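Local coordinates for putative uncharacterized protein gbs0355 (PDB 3OKZ) that is of unknown function but belongs to the LytR/CpsA/Psr family, whose members probably transfer lipid-linked glycopolymers onto the bacterial cell wall, at residues Ile130-Lys135 with Leu166-Met171; Gly248-Leu253 with Ser258-Thr263. All blocks are in the same frame, centred on the assembly; numbering follows the deposited sequence.

Interaction 1 of 2, residues Ile130-Lys135 with Leu166-Met171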
loop_
_atom_site.group_PDB
_atom_site.type_symbol
_atom_site.label_atom_id
_atom_site.label_comp_id
_atom_site.label_asym_id
_atom_site.label_seq_id
_atom_site.Cartn_x
_atom_site.Cartn_y
_atom_site.Cartn_z
ATOM N N ILE A 130 1.425 16.630 10.640
ATOM C CA ILE A 130 0.231 15.982 11.180
ATOM C C ILE A 130 0.390 15.664 12.658
ATOM O O ILE A 130 1.516 15.661 13.198
ATOM C CB ILE A 130 -0.085 14.675 10.478
ATOM C CG1 ILE A 130 1.031 13.664 10.751
ATOM C CG2 ILE A 130 -0.291 14.919 8.989
ATOM C CD1 ILE A 130 0.758 12.299 10.162
ATOM N N THR A 131 -0.752 15.370 13.285
ATOM C CA THR A 131 -0.847 15.054 14.706
ATOM C C THR A 131 -1.157 13.584 14.968
ATOM O O THR A 131 -2.194 13.090 14.534
ATOM C CB THR A 131 -1.956 15.922 15.355
ATOM O OG1 THR A 131 -1.505 17.276 15.426
ATOM C CG2 THR A 131 -2.304 15.439 16.753
ATOM N N VAL A 132 -0.257 12.890 15.672
ATOM C CA VAL A 132 -0.461 11.480 16.022
ATOM C C VAL A 132 -0.220 11.251 17.505
ATOM O O VAL A 132 0.497 12.014 18.149
ATOM C CB VAL A 132 0.485 10.517 15.265
ATOM C CG1 VAL A 132 0.153 10.515 13.781
ATOM C CG2 VAL A 132 1.942 10.891 15.537
ATOM N N THR A 133 -0.805 10.176 18.025
ATOM C CA THR A 133 -0.682 9.823 19.441
ATOM C C THR A 133 0.136 8.542 19.650
ATOM O O THR A 133 -0.211 7.482 19.125
ATOM C CB THR A 133 -2.085 9.616 20.077
ATOM O OG1 THR A 133 -2.893 10.784 19.863
ATOM C CG2 THR A 133 -1.960 9.342 21.564
ATOM N N ASN A 134 1.218 8.647 20.418
ATOM C CA ASN A 134 2.080 7.500 20.695
ATOM C C ASN A 134 1.565 6.783 21.930
ATOM O O ASN A 134 1.882 7.158 23.053
ATOM C CB ASN A 134 3.520 7.959 20.923
ATOM C CG ASN A 134 4.399 6.856 21.472
ATOM O OD1 ASN A 134 4.289 5.699 21.065
ATOM N ND2 ASN A 134 5.287 7.207 22.393
ATOM N N LYS A 135 0.773 5.744 21.712
ATOM C CA LYS A 135 0.173 5.003 22.814
ATOM C C LYS A 135 1.186 4.340 23.734
ATOM O O LYS A 135 0.830 3.891 24.819
ATOM C CB LYS A 135 -0.804 3.954 22.270
ATOM C CG LYS A 135 -0.152 2.984 21.299
ATOM C CD LYS A 135 -1.079 1.863 20.848
ATOM C CE LYS A 135 -0.323 0.902 19.938
ATOM N NZ LYS A 135 -1.141 -0.267 19.516
ATOM N N LEU A 166 7.788 9.527 9.116
ATOM C CA LEU A 166 8.411 8.360 8.505
ATOM C C LEU A 166 8.706 7.331 9.600
ATOM O O LEU A 166 8.330 6.162 9.477
ATOM C CB LEU A 166 9.704 8.759 7.789
ATOM C CG LEU A 166 10.579 7.628 7.237
ATOM C CD1 LEU A 166 9.769 6.767 6.299
ATOM C CD2 LEU A 166 11.774 8.205 6.505
ATOM N N VAL A 167 9.361 7.780 10.672
ATOM C CA VAL A 167 9.705 6.909 11.794
ATOM C C VAL A 167 8.450 6.280 12.408
ATOM O O VAL A 167 8.448 5.099 12.765
ATOM C CB VAL A 167 10.495 7.686 12.893
ATOM C CG1 VAL A 167 10.852 6.748 14.055
ATOM C CG2 VAL A 167 11.780 8.273 12.299
ATOM N N TYR A 168 7.378 7.060 12.501
ATOM C CA TYR A 168 6.128 6.577 13.058
ATOM C C TYR A 168 5.484 5.472 12.229
ATOM O O TYR A 168 4.770 4.622 12.760
ATOM C CB TYR A 168 5.151 7.735 13.192
ATOM C CG TYR A 168 3.837 7.385 13.865
ATOM C CD1 TYR A 168 3.773 7.154 15.235
ATOM C CD2 TYR A 168 2.654 7.317 13.129
ATOM C CE1 TYR A 168 2.570 6.877 15.856
ATOM C CE2 TYR A 168 1.438 7.033 13.747
ATOM C CZ TYR A 168 1.408 6.822 15.108
ATOM O OH TYR A 168 0.202 6.593 15.723
ATOM N N SER A 169 5.723 5.469 10.926
ATOM C CA SER A 169 5.122 4.435 10.087
ATOM C C SER A 169 6.059 3.283 9.744
ATOM O O SER A 169 5.697 2.400 8.968
ATOM C CB SER A 169 4.581 5.051 8.802
ATOM O OG SER A 169 5.597 5.771 8.141
ATOM N N ARG A 170 7.261 3.285 10.310
ATOM C CA ARG A 170 8.192 2.193 10.055
ATOM C C ARG A 170 8.363 1.324 11.300
ATOM O O ARG A 170 8.600 0.123 11.203
ATOM C CB ARG A 170 9.554 2.741 9.635
ATOM C CG ARG A 170 9.717 3.020 8.148
ATOM C CD ARG A 170 11.046 3.723 7.903
ATOM N NE ARG A 170 11.524 3.567 6.534
ATOM C CZ ARG A 170 11.791 2.395 5.968
ATOM N NH1 ARG A 170 11.623 1.271 6.656
ATOM N NH2 ARG A 170 12.227 2.348 4.717
HETATM N N MSE A 171 8.236 1.946 12.470
HETATM C CA MSE A 171 8.398 1.249 13.742
HETATM C C MSE A 171 7.693 -0.099 13.691
HETATM O O MSE A 171 6.561 -0.209 13.225
HETATM C CB MSE A 171 7.858 2.106 14.892
HETATM C CG MSE A 171 8.311 1.629 16.270
HETATM SE SE MSE A 171 7.543 -0.065 16.923
HETATM C CE MSE A 171 6.106 0.658 18.002
HETATM O O HOH W 1 0.539 4.888 18.624
#

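Interaction 2 of 2, residues Gly248-Leu253 with Ser258-Thr263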
loop_
_atom_site.group_PDB
_atom_site.type_symbol
_atom_site.label_atom_id
_atom_site.label_comp_id
_atom_site.label_asym_id
_atom_site.label_seq_id
_atom_site.Cartn_x
_atom_site.Cartn_y
_atom_site.Cartn_z
ATOM N N GLY A 248 -2.790 -13.458 6.917
ATOM C CA GLY A 248 -2.949 -14.899 6.987
ATOM C C GLY A 248 -2.391 -15.436 8.297
ATOM O O GLY A 248 -1.934 -14.663 9.140
ATOM N N GLU A 249 -2.436 -16.753 8.485
ATOM C CA GLU A 249 -1.900 -17.355 9.698
ATOM C C GLU A 249 -0.385 -17.392 9.580
ATOM O O GLU A 249 0.147 -17.515 8.485
ATOM C CB GLU A 249 -2.430 -18.775 9.879
ATOM C CG GLU A 249 -3.343 -18.949 11.089
ATOM C CD GLU A 249 -4.721 -18.358 10.871
ATOM O OE1 GLU A 249 -4.804 -17.188 10.431
ATOM O OE2 GLU A 249 -5.720 -19.065 11.145
ATOM N N ASP A 250 0.307 -17.273 10.707
ATOM C CA ASP A 250 1.767 -17.297 10.717
ATOM C C ASP A 250 2.277 -18.716 10.513
ATOM O O ASP A 250 1.620 -19.686 10.892
ATOM C CB ASP A 250 2.299 -16.762 12.045
ATOM C CG ASP A 250 2.080 -15.276 12.209
ATOM O OD1 ASP A 250 2.840 -14.493 11.600
ATOM O OD2 ASP A 250 1.142 -14.894 12.941
ATOM N N ALA A 251 3.454 -18.837 9.914
ATOM C CA ALA A 251 4.038 -20.143 9.674
ATOM C C ALA A 251 5.542 -20.006 9.455
ATOM O O ALA A 251 6.009 -18.967 8.983
ATOM C CB ALA A 251 3.387 -20.777 8.463
ATOM N N THR A 252 6.302 -21.038 9.822
ATOM C CA THR A 252 7.754 -21.026 9.625
ATOM C C THR A 252 8.064 -22.159 8.653
ATOM O O THR A 252 7.556 -23.270 8.808
ATOM C CB THR A 252 8.511 -21.254 10.949
ATOM O OG1 THR A 252 8.091 -20.281 11.915
ATOM C CG2 THR A 252 10.014 -21.120 10.727
ATOM N N LEU A 253 8.890 -21.884 7.649
ATOM C CA LEU A 253 9.209 -22.889 6.640
ATOM C C LEU A 253 10.580 -23.547 6.746
ATOM O O LEU A 253 11.345 -23.263 7.668
ATOM C CB LEU A 253 9.041 -22.277 5.248
ATOM C CG LEU A 253 7.614 -22.219 4.701
ATOM C CD1 LEU A 253 6.644 -21.753 5.774
ATOM C CD2 LEU A 253 7.585 -21.301 3.491
ATOM N N SER A 258 10.140 -16.741 8.643
ATOM C CA SER A 258 8.731 -16.770 9.016
ATOM C C SER A 258 7.845 -16.121 7.946
ATOM O O SER A 258 8.150 -15.044 7.423
ATOM C CB SER A 258 8.522 -16.072 10.369
ATOM O OG SER A 258 8.843 -14.695 10.308
ATOM N N TYR A 259 6.739 -16.792 7.639
ATOM C CA TYR A 259 5.796 -16.335 6.626
ATOM C C TYR A 259 4.373 -16.080 7.146
ATOM O O TYR A 259 4.080 -16.221 8.332
ATOM C CB TYR A 259 5.724 -17.371 5.494
ATOM C CG TYR A 259 6.983 -17.497 4.666
ATOM C CD1 TYR A 259 8.170 -18.009 5.209
ATOM C CD2 TYR A 259 6.997 -17.074 3.342
ATOM C CE1 TYR A 259 9.335 -18.085 4.443
ATOM C CE2 TYR A 259 8.152 -17.149 2.571
ATOM C CZ TYR A 259 9.315 -17.650 3.119
ATOM O OH TYR A 259 10.435 -17.701 2.320
ATOM N N GLN A 260 3.501 -15.707 6.217
ATOM C CA GLN A 260 2.094 -15.450 6.485
ATOM C C GLN A 260 1.345 -16.242 5.411
ATOM O O GLN A 260 1.522 -15.994 4.209
ATOM C CB GLN A 260 1.772 -13.964 6.313
ATOM C CG GLN A 260 2.556 -13.005 7.190
ATOM C CD GLN A 260 2.096 -13.018 8.630
ATOM O OE1 GLN A 260 0.899 -13.044 8.909
ATOM N NE2 GLN A 260 3.049 -12.983 9.557
ATOM N N ILE A 261 0.521 -17.195 5.831
ATOM C CA ILE A 261 -0.236 -18.001 4.878
ATOM C C ILE A 261 -1.734 -17.758 5.027
ATOM O O ILE A 261 -2.331 -18.067 6.055
ATOM C CB ILE A 261 0.083 -19.500 5.056
ATOM C CG1 ILE A 261 1.589 -19.705 4.881
ATOM C CG2 ILE A 261 -0.713 -20.334 4.065
ATOM C CD1 ILE A 261 2.007 -21.120 4.606
ATOM N N LEU A 262 -2.321 -17.193 3.978
ATOM C CA LEU A 262 -3.741 -16.857 3.931
ATOM C C LEU A 262 -4.648 -18.072 3.782
ATOM O O LEU A 262 -4.274 -19.054 3.156
ATOM C CB LEU A 262 -3.994 -15.913 2.753
ATOM C CG LEU A 262 -3.149 -14.644 2.737
ATOM C CD1 LEU A 262 -3.282 -13.944 1.417
ATOM C CD2 LEU A 262 -3.595 -13.740 3.862
ATOM N N THR A 263 -5.838 -18.002 4.364
ATOM C CA THR A 263 -6.793 -19.093 4.236
ATOM C C THR A 263 -7.724 -18.802 3.076
ATOM O O THR A 263 -7.919 -17.639 2.707
ATOM C CB THR A 263 -7.677 -19.263 5.481
ATOM O OG1 THR A 263 -7.915 -17.990 6.099
ATOM C CG2 THR A 263 -7.023 -20.211 6.446
#

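Interaction 1 of 2, residues Ile130-Lys135 with Leu166-Met171
Two torsions set Y168 against V132: the tyrosine turns its CG opposite the backbone N (chi1 -175°), carrying the ring away from its helix toward the strand, while the valine's chi1 of -67° places CG2 over the centre of that ring. CG2 lies 4.0 Å from the centroid and 7° from the normal, a CH-pi contact of nearly ideal placement. CG1 falls outside the rim, beyond CE2 and 3.7 Å from that atom, and the valine CB stands over the phenol end at 3.8 Å from CZ. The two side chains run past each other in opposite senses, so the branched valine rests across the flat of the ring.

The phenol end is polar. T133 O lies oblique to the ring and 3.5 Å from Y168 OH, too far to count as a direct bond, and a water mediates. This water donates to T133 O at 2.7 Å and accepts from K135 N at 3.2 Å, bridging these two backbone groups, but it reaches Y168 OH only weakly. Farther out, K135 reaches a salt bridge with E177, and T133 OG1 bonds to T157 OG1 on the paired strand.

The arrangement illustrates how a two-stranded antiparallel sheet, 130-134 with 156-160, is packed against Y168 of helix 162-168, with helix 178-200 packing alongside on I130 and V132. It is a buried strand-on-helix packing within the LytR/CpsA/Psr domain.

Interaction 2 of 2, residues Gly248-Leu253 with Ser258-Thr263
S258 opens the pairing opposite T252, a non-hydrogen-bonded pair in which S258 CA lies close to A251 O. At Y259 the backbone exchanges two bonds with A251: Y259 N to A251 O, 2.7 Å and nearly straight, and A251 N to Y259 O, 3.1 Å, the donor here rising above the carbonyl plane. The Y259 ring carries L253 over one face, CD2 sitting 3.8 Å from the centroid, and makes a cation-pi contact with K84. Q260 folds at chi2 (-74°), which brings its amide beside the D250 carboxylate, the planes 89° apart; the bond from NE2 to D250 OD1 is weak, poorly angled and doubtful, while OE1 accepts a hydrogen bond from Y180 OH. I261 repeats the pair of backbone hydrogen bonds, with E249, I261 N to E249 O measuring 2.7 Å, and leans its CD1 toward A251 CB at 4.1 Å. L262 then lays CD2 beside the backbone of G248, and T263 precedes helix 264-277.

This antiparallel hairpin ends the seven-stranded mixed sheet: strand 241-252 lies next to strand 56-62, strand 258-261 comes last, Q260 also bonds through the backbone to L67 of strand 67-69, which Y259 and I261 touch, and helix 293-296 meets E249 and L253.

Overall arrangement
The two contacts are separate in space, with centres about 27 Å apart and nearest atoms about 14 Å apart, and they follow one another along the chain. The centre of interaction 1 lies about 17 Å, that of interaction 2 about 20 Å, from the centre of the chain. Helix 178-200 reaches both: V189 and K192 pack on the strand of interaction 1, R185 bonds to the carbonyls of Y168 and M171, and Y180 bonds to Q260 in interaction 2. In interaction 1, R170 pairs with D43 of the main sheet that interaction 2 borders and, weakly, with D28. This is consistent with the family's lipid-phosphate pocket, though no ligand assigns it here.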